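Local coordinates for protein Sodium/sialic acid symporter SiaT (Proteus mirabilis, PDB 5NV9) that couples uptake of the sialic acid N-acetylneuraminic acid to the inward sodium gradient, letting the bacterium use host-derived sugar as an energy source, at residues S60-M65 and T140-L145; F95-F100 and D265-T270; L145-F150 and A334-A339; Q259-T264 and R272-N277. All blocks are in the same frame, centred on the assembly; numbering follows the deposited sequence. Where two conformers were deposited one is given.

Contact 1 of 4, residues S60-M65 and T140-L145; sequences SSITFM and TYLTVL. With SLB (N-acetyl-beta-neuraminic acid), chain D.
Just beyond the break in the first core helix of the LeuT fold, where helix 47-58 ends and helix 61-73 begins, Ser61 and Ile62 lie against Leu142 and Thr143 of helix 118-151. The two short helical segments run at 35° to each other. The apolar half of the contact is one touch: Leu142 pushes its CD1 branch toward the helix, 3.6 Å from Ile62 CG1, and the two side chains cross obliquely. Beside it two hydroxyls are hydrogen-bonded to Ile139 O, an arrangement that brings Ser61 OG to 3.1 Å from Thr143 OG1. In Thr143 the hydroxyl stands beside the backbone N (chi1 -50°), the position from which it can reach that carbonyl one turn back.

This first turn of helix 61-73 is also one wall of the sialic acid pocket in the outward-open transporter. Ser60 is the N-cap: its OG accepts from Ile62 N at 3.1 Å and donates to SLB O1B at 2.8 Å, so one hydroxyl serves both the helix end and the substrate. The other carboxylate oxygen, SLB O1A, takes a nearly straight bond from Ser60 N at 3.0 Å (174°) and a weaker, bent one from Thr63 N. The sugar's O7 donates to Thr63 OG1 at 2.7 Å. A carboxylate set over a helix N-terminus probably gains from the helix dipole as well as from Arg135, which bonds the ligand from helix 118-151 and whose side chain also packs on Ile62.

Contact 2 of 4, residues F95-F100 and D265-T270; sequences FYIPFF and DSIKET
Ser266 O is gripped twice by Thr270, the residue one turn on that also meets Ile97 of helix 89-102. Thr270 OG1 donates to Ser266 O at 2.8 Å, tilted 32° out of the carbonyl plane, while Thr270 N reaches the same oxygen at 3.1 Å from the opposite face. The torsion that brings the hydroxyl back to its own helix (chi1 -50°) leaves CG2 anti to the backbone N, and this methyl is the part of Thr270 that faces across. It comes tip to tip with Ile97, 3.8 Å from Ile97 CG2, with Ile97 CD1 a little farther off.

Ile267 joins from one turn earlier. Its CG1 is anti to the backbone N (chi1 -168°), which carries CD1 out to 4.0 Å from Ile97 CG2. A single isoleucine branch therefore serves two residues of the other helix, and the touch across the contact is all methyl against methyl. Ile97 sits directly before Pro98, which has no N-H to give; Phe99 N does not reach the turn before in the regular way but bonds Tyr96 O at 3.0 Å, and helix 89-102 is kinked here. Farther round, Tyr261 packs on Ile97, and Arg101 touches both Ile267 and Thr270.

On the cytoplasmic side of the membrane domain, then, a kinked helix leans on the opening turn of helix 267-301, and that turn begins as a classic N-cap: Ser266 OG accepts from Glu269 N at 3.2 Å.

Contact 3 of 4, residues L145-F150 and A334-A339; sequences LALRPF and AAIFAA. With NA (sodium ion), chain B.
Leu147 of helix 118-151 meets Ile336 and Phe337 of helix 328-361, the LeuT-fold helix that supplies part of the conserved Na2 site. Segment 334-339, inside that helix, starts with two small residues, Ala334 and Ala335. Ala338 N donates to Ala334 O at a short 2.7 Å, and Ala335 O takes the next regular helical bond, from Ala339 N. Next comes Ile336, which points at helix 118-151 and offers CD1 to Leu147 CD2 at 4.3 Å, the looser of the two touches; Phe64 and Met65 of helix 61-73 also pack on it.

Phe337 follows. Its ring stands beside the backbone N (chi1 -86°) and turns back to the same leucine, with CE1 3.4 Å from Leu147 CD1, a close approach in which the two side chains slant across each other. The fork of Leu147 thus spans both residues, one methyl to each. On its own helix, Leu147 lies just before a kink made around Pro149: Phe150 N bonds Leu147 O at 3.0 Å, one residue sooner than in a regular alpha-helix. Elsewhere Phe337 is covered by Leu14 and Tyr17 of helix 8-29 and Ile162 of helix 155-203.

Beyond Ala338, whose carbonyl is hydrogen-bonded to Ser342 OG, the walk reaches the ion. Ala56, Leu59, Ser342 and Ser343 complete its coordination, and Ala339 O stands 2.3 Å from the sodium.

Contact 4 of 4, residues Q259-T264 and R272-N277; sequences QRYIVT and RTLITN
Thr264 and Thr273 meet around one water, set among buried residues. That water donates to Arg260 O at 2.6 Å and is hydrogen-bonded to Thr264 OG1 at 2.8 Å and to Thr273 OG1 at 2.7 Å, so it ties the end of the loop to the first turns of helix 267-301. The Thr264 methyl rests against the other hydroxyl, CG2 lying 3.6 Å from Thr273 OG1. Each threonine hydroxyl has a further partner: Thr273 OG1 bonds Glu269 O, and Thr264 OG1 bonds Thr270 OG1. Within helix 267-301, Thr276 OG1 donates to Arg272 O at 2.7 Å.

Apart from the water there is one apolar touch. Tyr261 and Leu274 cross at about a right angle, with Leu274 CD2 3.6 Å from Tyr261 CE1. The tyrosine ring leaves beside its own backbone N (chi1 -57°), and its hydroxyl is held beyond the contact by Phe251 O.

Charge is directed elsewhere. Arg260 starts toward the helix, but its guanidinium group runs off to Ser53, which bonds NE, and to the neighbourhood of Asp182 and Ser346, two residues of the second sodium site, termed Na3.

The chemistry implies a division of labour in Arg260: its carbonyl holds the loop to the helix through a water, while its positive side chain, lying close to Asp182, would probably help to balance that acid beside the ion.

Contacts 1 and 3 form one neighbourhood on the periplasmic half: they share helix 118-151, and Met65 CE lies 3.9 Å from Ala146 CB. Contact 1, partly buried, faces the substrate and is rich in hydroxyls, whereas contact 3 is buried, wholly apolar across its helices, and meets a sodium only through a carbonyl at its far end. Contacts 2 and 4 make a second neighbourhood toward the cytoplasm, both built on helix 267-301 and joined where Ile97 CD1 comes 3.8 Å from Leu274 CD1. Contact 4 is buried and hydrated; contact 2, mostly buried but with Ile267 on the surface, meets through methyls. Centres of contacts 1 and 2 lie about 32 Å apart.

Contact 1 of 4, residues S60-M65 and T140-L145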
# COMPACT_ATOMS: atom_id res chain seq x y z
N SER A 60 1.74 -5.44 0.35
CA SER A 60 1.92 -5.72 1.77
C SER A 60 1.50 -7.16 2.08
O SER A 60 1.23 -7.96 1.18
CB SER A 60 1.13 -4.70 2.58
OG SER A 60 -0.22 -5.04 2.72
N SER A 61 1.40 -7.49 3.35
CA SER A 61 0.86 -8.79 3.74
C SER A 61 -0.59 -8.99 3.36
O SER A 61 -1.06 -10.11 3.32
CB SER A 61 1.06 -8.96 5.23
OG SER A 61 0.30 -7.97 5.89
N ILE A 62 -1.30 -7.91 3.05
CA ILE A 62 -2.65 -7.96 2.50
C ILE A 62 -2.66 -8.71 1.15
O ILE A 62 -3.41 -9.67 0.98
CB ILE A 62 -3.21 -6.51 2.28
CG1 ILE A 62 -3.49 -5.82 3.60
CG2 ILE A 62 -4.48 -6.53 1.42
CD1 ILE A 62 -3.73 -4.35 3.45
N THR A 63 -1.82 -8.29 0.21
CA THR A 63 -1.71 -8.98 -1.07
C THR A 63 -1.16 -10.39 -0.84
O THR A 63 -1.67 -11.38 -1.41
CB THR A 63 -0.78 -8.22 -2.08
OG1 THR A 63 -1.48 -7.14 -2.70
CG2 THR A 63 -0.19 -9.15 -3.17
N PHE A 64 -0.12 -10.49 0.01
CA PHE A 64 0.67 -11.74 0.10
C PHE A 64 -0.23 -12.88 0.58
O PHE A 64 -0.16 -13.98 0.01
CB PHE A 64 1.87 -11.57 1.04
CG PHE A 64 3.00 -12.58 0.80
CD1 PHE A 64 2.84 -13.93 1.11
CD2 PHE A 64 4.23 -12.16 0.32
CE1 PHE A 64 3.88 -14.85 0.87
CE2 PHE A 64 5.30 -13.06 0.11
CZ PHE A 64 5.14 -14.40 0.39
N MSE A 65 -1.06 -12.62 1.59
CA MSE A 65 -2.00 -13.60 2.15
C MSE A 65 -3.34 -13.66 1.46
O MSE A 65 -3.86 -14.76 1.30
CB MSE A 65 -2.29 -13.37 3.64
CG MSE A 65 -1.75 -14.55 4.48
SE MSE A 65 0.21 -14.51 4.40
CE MSE A 65 0.45 -12.71 5.15
N THR A 140 -0.00 -5.21 10.25
CA THR A 140 0.63 -5.89 11.37
C THR A 140 -0.27 -7.01 11.95
O THR A 140 0.17 -8.13 12.20
CB THR A 140 1.02 -4.82 12.39
OG1 THR A 140 1.90 -3.91 11.74
CG2 THR A 140 1.66 -5.42 13.59
N TYR A 141 -1.55 -6.69 12.12
CA TYR A 141 -2.59 -7.63 12.52
C TYR A 141 -2.69 -8.85 11.63
O TYR A 141 -2.64 -9.95 12.16
CB TYR A 141 -3.94 -6.90 12.63
CG TYR A 141 -5.09 -7.82 13.02
CD1 TYR A 141 -5.11 -8.43 14.26
CD2 TYR A 141 -6.15 -8.04 12.17
CE1 TYR A 141 -6.15 -9.27 14.63
CE2 TYR A 141 -7.20 -8.87 12.53
CZ TYR A 141 -7.19 -9.48 13.77
OH TYR A 141 -8.23 -10.31 14.15
N LEU A 142 -2.81 -8.66 10.29
CA LEU A 142 -2.87 -9.78 9.36
C LEU A 142 -1.62 -10.67 9.40
O LEU A 142 -1.73 -11.87 9.35
CB LEU A 142 -3.01 -9.35 7.92
CG LEU A 142 -4.17 -8.51 7.46
CD1 LEU A 142 -4.09 -8.49 5.93
CD2 LEU A 142 -5.49 -9.05 7.96
N THR A 143 -0.44 -10.06 9.48
CA THR A 143 0.81 -10.79 9.51
C THR A 143 0.83 -11.70 10.74
O THR A 143 1.22 -12.86 10.65
CB THR A 143 2.00 -9.78 9.51
OG1 THR A 143 1.82 -8.84 8.45
CG2 THR A 143 3.35 -10.44 9.38
N VAL A 144 0.45 -11.14 11.88
CA VAL A 144 0.32 -11.90 13.11
C VAL A 144 -0.74 -13.03 12.98
O VAL A 144 -0.48 -14.16 13.37
CB VAL A 144 -0.03 -10.99 14.33
CG1 VAL A 144 -0.40 -11.85 15.55
CG2 VAL A 144 1.13 -10.07 14.68
N LEU A 145 -1.89 -12.72 12.40
CA LEU A 145 -2.92 -13.74 12.20
C LEU A 145 -2.35 -14.86 11.37
O LEU A 145 -2.59 -16.01 11.66
CB LEU A 145 -4.16 -13.21 11.50
CG LEU A 145 -5.29 -12.72 12.39
CD1 LEU A 145 -6.34 -12.01 11.55
CD2 LEU A 145 -5.89 -13.89 13.13
C1 SLB D . -1.56 -4.33 -0.54
C2 SLB D . -2.19 -3.63 -1.71
C3 SLB D . -3.68 -3.88 -1.69
C4 SLB D . -4.39 -3.38 -2.97
C5 SLB D . -3.72 -4.13 -4.12
C6 SLB D . -2.21 -3.85 -4.12
C7 SLB D . -1.42 -4.58 -5.23
C8 SLB D . 0.05 -4.27 -5.15
C9 SLB D . 0.81 -4.86 -6.34
C10 SLB D . -4.89 -4.60 -6.24
C11 SLB D . -5.10 -4.07 -7.64
N5 SLB D . -4.30 -3.73 -5.42
O1A SLB D . -1.10 -5.51 -0.72
O1B SLB D . -1.56 -3.73 0.60
O2 SLB D . -1.93 -2.20 -1.68
O4 SLB D . -5.83 -3.69 -2.94
O6 SLB D . -1.63 -4.26 -2.88
O7 SLB D . -1.55 -6.00 -5.10
O8 SLB D . 0.26 -2.87 -5.09
O9 SLB D . 0.42 -4.24 -7.59
O10 SLB D . -5.20 -5.76 -5.92

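Contact 2 of 4, residues F95-F100 and D265-T270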
# COMPACT_ATOMS: atom_id res chain seq x y z
N PHE A 95 0.64 14.18 -16.44
CA PHE A 95 -0.22 15.25 -15.90
C PHE A 95 0.07 15.62 -14.47
O PHE A 95 -0.21 16.77 -14.10
CB PHE A 95 -1.68 14.88 -16.08
CG PHE A 95 -2.08 14.78 -17.52
CD1 PHE A 95 -2.02 15.88 -18.35
CD2 PHE A 95 -2.53 13.58 -18.05
CE1 PHE A 95 -2.36 15.79 -19.69
CE2 PHE A 95 -2.91 13.49 -19.38
CZ PHE A 95 -2.81 14.59 -20.21
N TYR A 96 0.58 14.68 -13.64
CA TYR A 96 0.70 14.91 -12.17
C TYR A 96 2.12 15.21 -11.79
O TYR A 96 2.40 16.23 -11.20
CB TYR A 96 0.16 13.72 -11.37
CG TYR A 96 -1.37 13.52 -11.38
CD1 TYR A 96 -2.03 12.99 -12.46
CD2 TYR A 96 -2.13 13.84 -10.25
CE1 TYR A 96 -3.43 12.81 -12.48
CE2 TYR A 96 -3.52 13.64 -10.21
CZ TYR A 96 -4.17 13.15 -11.34
OH TYR A 96 -5.53 12.99 -11.25
N ILE A 97 3.06 14.33 -12.17
CA ILE A 97 4.49 14.39 -11.71
C ILE A 97 5.22 15.74 -11.95
O ILE A 97 5.90 16.25 -11.01
CB ILE A 97 5.30 13.17 -12.17
CG1 ILE A 97 4.92 11.99 -11.27
CG2 ILE A 97 6.79 13.44 -12.17
CD1 ILE A 97 5.45 10.64 -11.72
N PRO A 98 4.95 16.39 -13.08
CA PRO A 98 5.54 17.74 -13.27
C PRO A 98 5.17 18.77 -12.22
O PRO A 98 6.03 19.55 -11.82
CB PRO A 98 5.07 18.15 -14.68
CG PRO A 98 4.76 16.86 -15.37
CD PRO A 98 4.20 15.95 -14.28
N PHE A 99 3.93 18.75 -11.73
CA PHE A 99 3.55 19.67 -10.64
C PHE A 99 4.26 19.35 -9.37
O PHE A 99 4.82 20.25 -8.72
CB PHE A 99 2.04 19.70 -10.41
CG PHE A 99 1.29 20.42 -11.50
CD1 PHE A 99 0.92 19.77 -12.64
CD2 PHE A 99 0.99 21.78 -11.37
CE1 PHE A 99 0.28 20.46 -13.64
CE2 PHE A 99 0.34 22.45 -12.37
CZ PHE A 99 -0.00 21.79 -13.52
N PHE A 100 4.29 18.06 -9.05
CA PHE A 100 4.90 17.59 -7.82
C PHE A 100 6.40 17.94 -7.82
O PHE A 100 6.94 18.37 -6.80
CB PHE A 100 4.72 16.04 -7.65
CG PHE A 100 3.31 15.59 -7.30
CD1 PHE A 100 2.54 16.23 -6.34
CD2 PHE A 100 2.74 14.48 -7.92
CE1 PHE A 100 1.23 15.78 -6.02
CE2 PHE A 100 1.45 14.03 -7.61
CZ PHE A 100 0.69 14.67 -6.66
N ASP A 265 16.69 12.43 -9.18
CA ASP A 265 17.32 13.71 -9.45
C ASP A 265 16.91 14.33 -10.78
O ASP A 265 17.12 15.49 -11.01
CB ASP A 265 18.84 13.58 -9.38
CG ASP A 265 19.49 14.84 -8.99
OD1 ASP A 265 19.24 15.31 -7.87
OD2 ASP A 265 20.25 15.39 -9.81
N SER A 266 16.31 13.55 -11.66
CA SER A 266 15.89 14.07 -12.94
C SER A 266 14.62 13.40 -13.35
O SER A 266 14.16 12.43 -12.71
CB SER A 266 16.97 13.75 -13.97
OG SER A 266 17.09 12.33 -14.12
N ILE A 267 14.03 13.91 -14.44
CA ILE A 267 12.76 13.38 -14.95
C ILE A 267 13.07 12.06 -15.64
O ILE A 267 12.22 11.16 -15.67
CB ILE A 267 11.99 14.40 -15.82
CG1 ILE A 267 10.56 13.93 -16.09
CG2 ILE A 267 12.67 14.60 -17.15
CD1 ILE A 267 9.58 14.25 -14.97
N LYS A 268 14.29 11.92 -16.15
CA LYS A 268 14.74 10.66 -16.78
C LYS A 268 14.66 9.52 -15.79
O LYS A 268 14.16 8.42 -16.11
CB LYS A 268 16.16 10.77 -17.30
CG LYS A 268 16.78 9.50 -17.87
CD LYS A 268 18.23 9.77 -18.28
CE LYS A 268 18.98 8.47 -18.51
NZ LYS A 268 20.12 8.67 -19.42
N GLU A 269 15.16 9.80 -14.58
CA GLU A 269 15.20 8.78 -13.50
C GLU A 269 13.80 8.55 -12.93
O GLU A 269 13.49 7.44 -12.53
CB GLU A 269 16.18 9.21 -12.40
CG GLU A 269 17.64 9.03 -12.82
CD GLU A 269 17.94 7.58 -13.20
OE1 GLU A 269 17.28 6.65 -12.66
OE2 GLU A 269 18.81 7.33 -14.07
N THR A 270 12.95 9.60 -12.96
CA THR A 270 11.56 9.49 -12.60
C THR A 270 10.81 8.55 -13.48
O THR A 270 10.02 7.73 -12.98
CB THR A 270 10.88 10.89 -12.51
OG1 THR A 270 11.69 11.76 -11.70
CG2 THR A 270 9.56 10.78 -11.91

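Contact 3 of 4, residues L145-F150 and A334-A339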
# COMPACT_ATOMS: atom_id res chain seq x y z
N LEU A 145 -1.89 -12.72 12.40
CA LEU A 145 -2.92 -13.74 12.20
C LEU A 145 -2.35 -14.86 11.37
O LEU A 145 -2.59 -16.01 11.66
CB LEU A 145 -4.16 -13.21 11.50
CG LEU A 145 -5.29 -12.72 12.39
CD1 LEU A 145 -6.34 -12.01 11.55
CD2 LEU A 145 -5.89 -13.89 13.13
N ALA A 146 -1.58 -14.53 10.35
CA ALA A 146 -1.03 -15.55 9.49
C ALA A 146 0.01 -16.49 10.14
O ALA A 146 0.03 -17.68 9.85
CB ALA A 146 -0.40 -14.89 8.28
N LEU A 147 0.90 -15.92 10.95
CA LEU A 147 2.10 -16.57 11.41
C LEU A 147 1.98 -17.14 12.79
O LEU A 147 2.75 -17.99 13.18
CB LEU A 147 3.25 -15.58 11.45
CG LEU A 147 3.70 -15.04 10.10
CD1 LEU A 147 4.99 -14.30 10.34
CD2 LEU A 147 3.90 -16.14 9.06
N ARG A 148 1.00 -16.66 13.54
CA ARG A 148 0.93 -16.94 14.96
C ARG A 148 0.72 -18.41 15.20
O ARG A 148 1.38 -18.97 16.06
CB ARG A 148 -0.19 -16.14 15.60
CG ARG A 148 -0.19 -16.26 17.09
CD ARG A 148 -1.56 -15.92 17.62
NE ARG A 148 -1.64 -16.35 19.00
CZ ARG A 148 -2.46 -15.83 19.90
NH1 ARG A 148 -3.26 -14.83 19.57
NH2 ARG A 148 -2.45 -16.29 21.14
N PRO A 149 -0.18 -19.05 14.45
CA PRO A 149 -0.37 -20.47 14.74
C PRO A 149 0.90 -21.34 14.59
O PRO A 149 0.92 -22.45 15.09
CB PRO A 149 -1.40 -20.91 13.71
CG PRO A 149 -2.13 -19.65 13.36
CD PRO A 149 -1.06 -18.60 13.36
N PHE A 150 1.93 -20.83 13.92
CA PHE A 150 3.07 -21.66 13.51
C PHE A 150 4.43 -21.22 14.02
O PHE A 150 5.42 -21.84 13.68
CB PHE A 150 3.15 -21.75 11.98
CG PHE A 150 1.85 -22.08 11.29
CD1 PHE A 150 1.32 -23.36 11.34
CD2 PHE A 150 1.21 -21.14 10.53
CE1 PHE A 150 0.14 -23.67 10.69
CE2 PHE A 150 0.03 -21.43 9.88
CZ PHE A 150 -0.51 -22.70 9.95
N ALA A 334 10.63 -14.85 6.20
CA ALA A 334 11.29 -13.57 6.10
C ALA A 334 10.66 -12.74 4.97
O ALA A 334 10.57 -11.52 5.11
CB ALA A 334 12.77 -13.74 5.88
N ALA A 335 10.25 -13.40 3.85
CA ALA A 335 9.61 -12.70 2.72
C ALA A 335 8.20 -12.11 3.05
O ALA A 335 7.83 -11.08 2.56
CB ALA A 335 9.53 -13.61 1.50
N ILE A 336 7.46 -12.78 3.91
CA ILE A 336 6.21 -12.26 4.45
C ILE A 336 6.49 -11.09 5.40
O ILE A 336 5.83 -10.07 5.32
CB ILE A 336 5.42 -13.38 5.19
CG1 ILE A 336 4.94 -14.43 4.18
CG2 ILE A 336 4.29 -12.80 6.02
CD1 ILE A 336 4.31 -15.66 4.84
N PHE A 337 7.44 -11.24 6.30
CA PHE A 337 7.94 -10.08 7.02
C PHE A 337 8.32 -8.95 6.04
O PHE A 337 8.01 -7.79 6.28
CB PHE A 337 9.13 -10.41 7.87
CG PHE A 337 8.80 -10.93 9.25
CD1 PHE A 337 8.17 -12.18 9.41
CD2 PHE A 337 9.19 -10.22 10.38
CE1 PHE A 337 7.93 -12.68 10.68
CE2 PHE A 337 8.96 -10.73 11.65
CZ PHE A 337 8.35 -11.96 11.81
N ALA A 338 9.05 -9.27 4.99
CA ALA A 338 9.50 -8.21 4.09
C ALA A 338 8.31 -7.50 3.39
O ALA A 338 8.38 -6.27 3.16
CB ALA A 338 10.48 -8.73 3.06
N ALA A 339 7.24 -8.24 3.03
CA ALA A 339 6.00 -7.63 2.48
C ALA A 339 5.34 -6.65 3.47
O ALA A 339 4.92 -5.54 3.10
CB ALA A 339 5.02 -8.67 1.99
NA NA B . 5.21 -4.07 1.39

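Contact 4 of 4, residues Q259-T264 and R272-N277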
# COMPACT_ATOMS: atom_id res chain seq x y z
N GLN A 259 5.68 10.43 -2.76
CA GLN A 259 7.04 10.71 -2.26
C GLN A 259 8.18 10.11 -3.09
O GLN A 259 9.26 10.72 -3.21
CB GLN A 259 7.15 10.20 -0.82
CG GLN A 259 7.95 11.09 0.10
CD GLN A 259 8.10 10.46 1.46
OE1 GLN A 259 7.18 9.75 1.89
NE2 GLN A 259 9.25 10.67 2.14
N ARG A 260 7.97 8.92 -3.66
CA ARG A 260 9.01 8.31 -4.51
C ARG A 260 9.21 9.04 -5.83
O ARG A 260 10.23 8.82 -6.47
CB ARG A 260 8.72 6.84 -4.80
CG ARG A 260 9.23 5.89 -3.75
CD ARG A 260 8.29 5.75 -2.59
NE ARG A 260 8.90 4.95 -1.52
CZ ARG A 260 8.69 5.14 -0.21
NH1 ARG A 260 7.88 6.09 0.21
NH2 ARG A 260 9.34 4.41 0.66
N TYR A 261 8.27 9.88 -6.25
CA TYR A 261 8.42 10.63 -7.49
C TYR A 261 9.42 11.78 -7.39
O TYR A 261 9.87 12.28 -8.42
CB TYR A 261 7.06 11.19 -7.96
CG TYR A 261 5.93 10.13 -8.17
CD1 TYR A 261 6.20 8.77 -8.40
CD2 TYR A 261 4.60 10.53 -8.14
CE1 TYR A 261 5.15 7.84 -8.60
CE2 TYR A 261 3.56 9.63 -8.38
CZ TYR A 261 3.81 8.30 -8.58
OH TYR A 261 2.68 7.48 -8.78
N ILE A 262 9.73 12.23 -6.17
CA ILE A 262 10.57 13.41 -5.95
C ILE A 262 11.97 13.06 -5.37
O ILE A 262 12.80 13.95 -5.15
CB ILE A 262 9.81 14.46 -5.10
CG1 ILE A 262 9.31 13.93 -3.76
CG2 ILE A 262 8.52 14.87 -5.83
CD1 ILE A 262 10.27 14.11 -2.63
N VAL A 263 12.23 11.78 -5.10
CA VAL A 263 13.56 11.40 -4.59
C VAL A 263 14.63 11.23 -5.65
O VAL A 263 15.84 11.14 -5.32
CB VAL A 263 13.50 10.10 -3.74
CG1 VAL A 263 12.65 10.30 -2.52
CG2 VAL A 263 13.04 8.91 -4.53
N THR A 264 14.20 11.11 -6.91
CA THR A 264 15.07 11.02 -8.07
C THR A 264 15.54 12.39 -8.54
O THR A 264 14.81 13.39 -8.43
CB THR A 264 14.32 10.37 -9.22
OG1 THR A 264 12.96 10.89 -9.24
CG2 THR A 264 14.26 8.92 -8.99
N ARG A 272 12.19 6.05 -15.07
CA ARG A 272 12.69 4.75 -14.66
C ARG A 272 12.00 4.20 -13.42
O ARG A 272 11.81 2.98 -13.32
CB ARG A 272 14.21 4.83 -14.47
CG ARG A 272 14.87 4.87 -15.80
CD ARG A 272 16.34 5.24 -15.68
NE ARG A 272 16.97 5.03 -16.97
CZ ARG A 272 18.29 5.08 -17.20
NH1 ARG A 272 19.14 5.36 -16.21
NH2 ARG A 272 18.75 4.82 -18.43
N THR A 273 11.66 5.07 -12.46
CA THR A 273 10.87 4.66 -11.31
C THR A 273 9.53 4.03 -11.79
O THR A 273 9.15 2.92 -11.35
CB THR A 273 10.58 5.86 -10.36
OG1 THR A 273 11.78 6.45 -9.90
CG2 THR A 273 9.70 5.49 -9.16
N LEU A 274 8.79 4.72 -12.65
CA LEU A 274 7.48 4.17 -13.06
C LEU A 274 7.69 2.95 -13.89
O LEU A 274 6.91 2.00 -13.78
CB LEU A 274 6.57 5.17 -13.79
CG LEU A 274 6.31 6.51 -13.09
CD1 LEU A 274 5.47 7.52 -13.91
CD2 LEU A 274 5.58 6.30 -11.79
N ILE A 275 8.74 2.93 -14.71
CA ILE A 275 8.94 1.76 -15.61
C ILE A 275 9.30 0.48 -14.82
O ILE A 275 8.73 -0.61 -15.06
CB ILE A 275 9.99 2.04 -16.67
CG1 ILE A 275 9.38 2.99 -17.69
CG2 ILE A 275 10.45 0.76 -17.39
CD1 ILE A 275 10.41 3.84 -18.39
N THR A 276 10.18 0.64 -13.84
CA THR A 276 10.58 -0.47 -13.01
C THR A 276 9.38 -1.04 -12.19
O THR A 276 9.25 -2.27 -12.00
CB THR A 276 11.65 -0.02 -12.03
OG1 THR A 276 12.77 0.48 -12.76
CG2 THR A 276 12.10 -1.17 -11.20
N ASN A 277 8.58 -0.14 -11.63
CA ASN A 277 7.41 -0.53 -10.90
C ASN A 277 6.45 -1.26 -11.84
O ASN A 277 5.98 -2.35 -11.49
CB ASN A 277 6.74 0.68 -10.25
CG ASN A 277 5.40 0.31 -9.65
OD1 ASN A 277 5.36 -0.31 -8.60
ND2 ASN A 277 4.29 0.66 -10.36
O HOH W 1 11.02 8.88 -8.91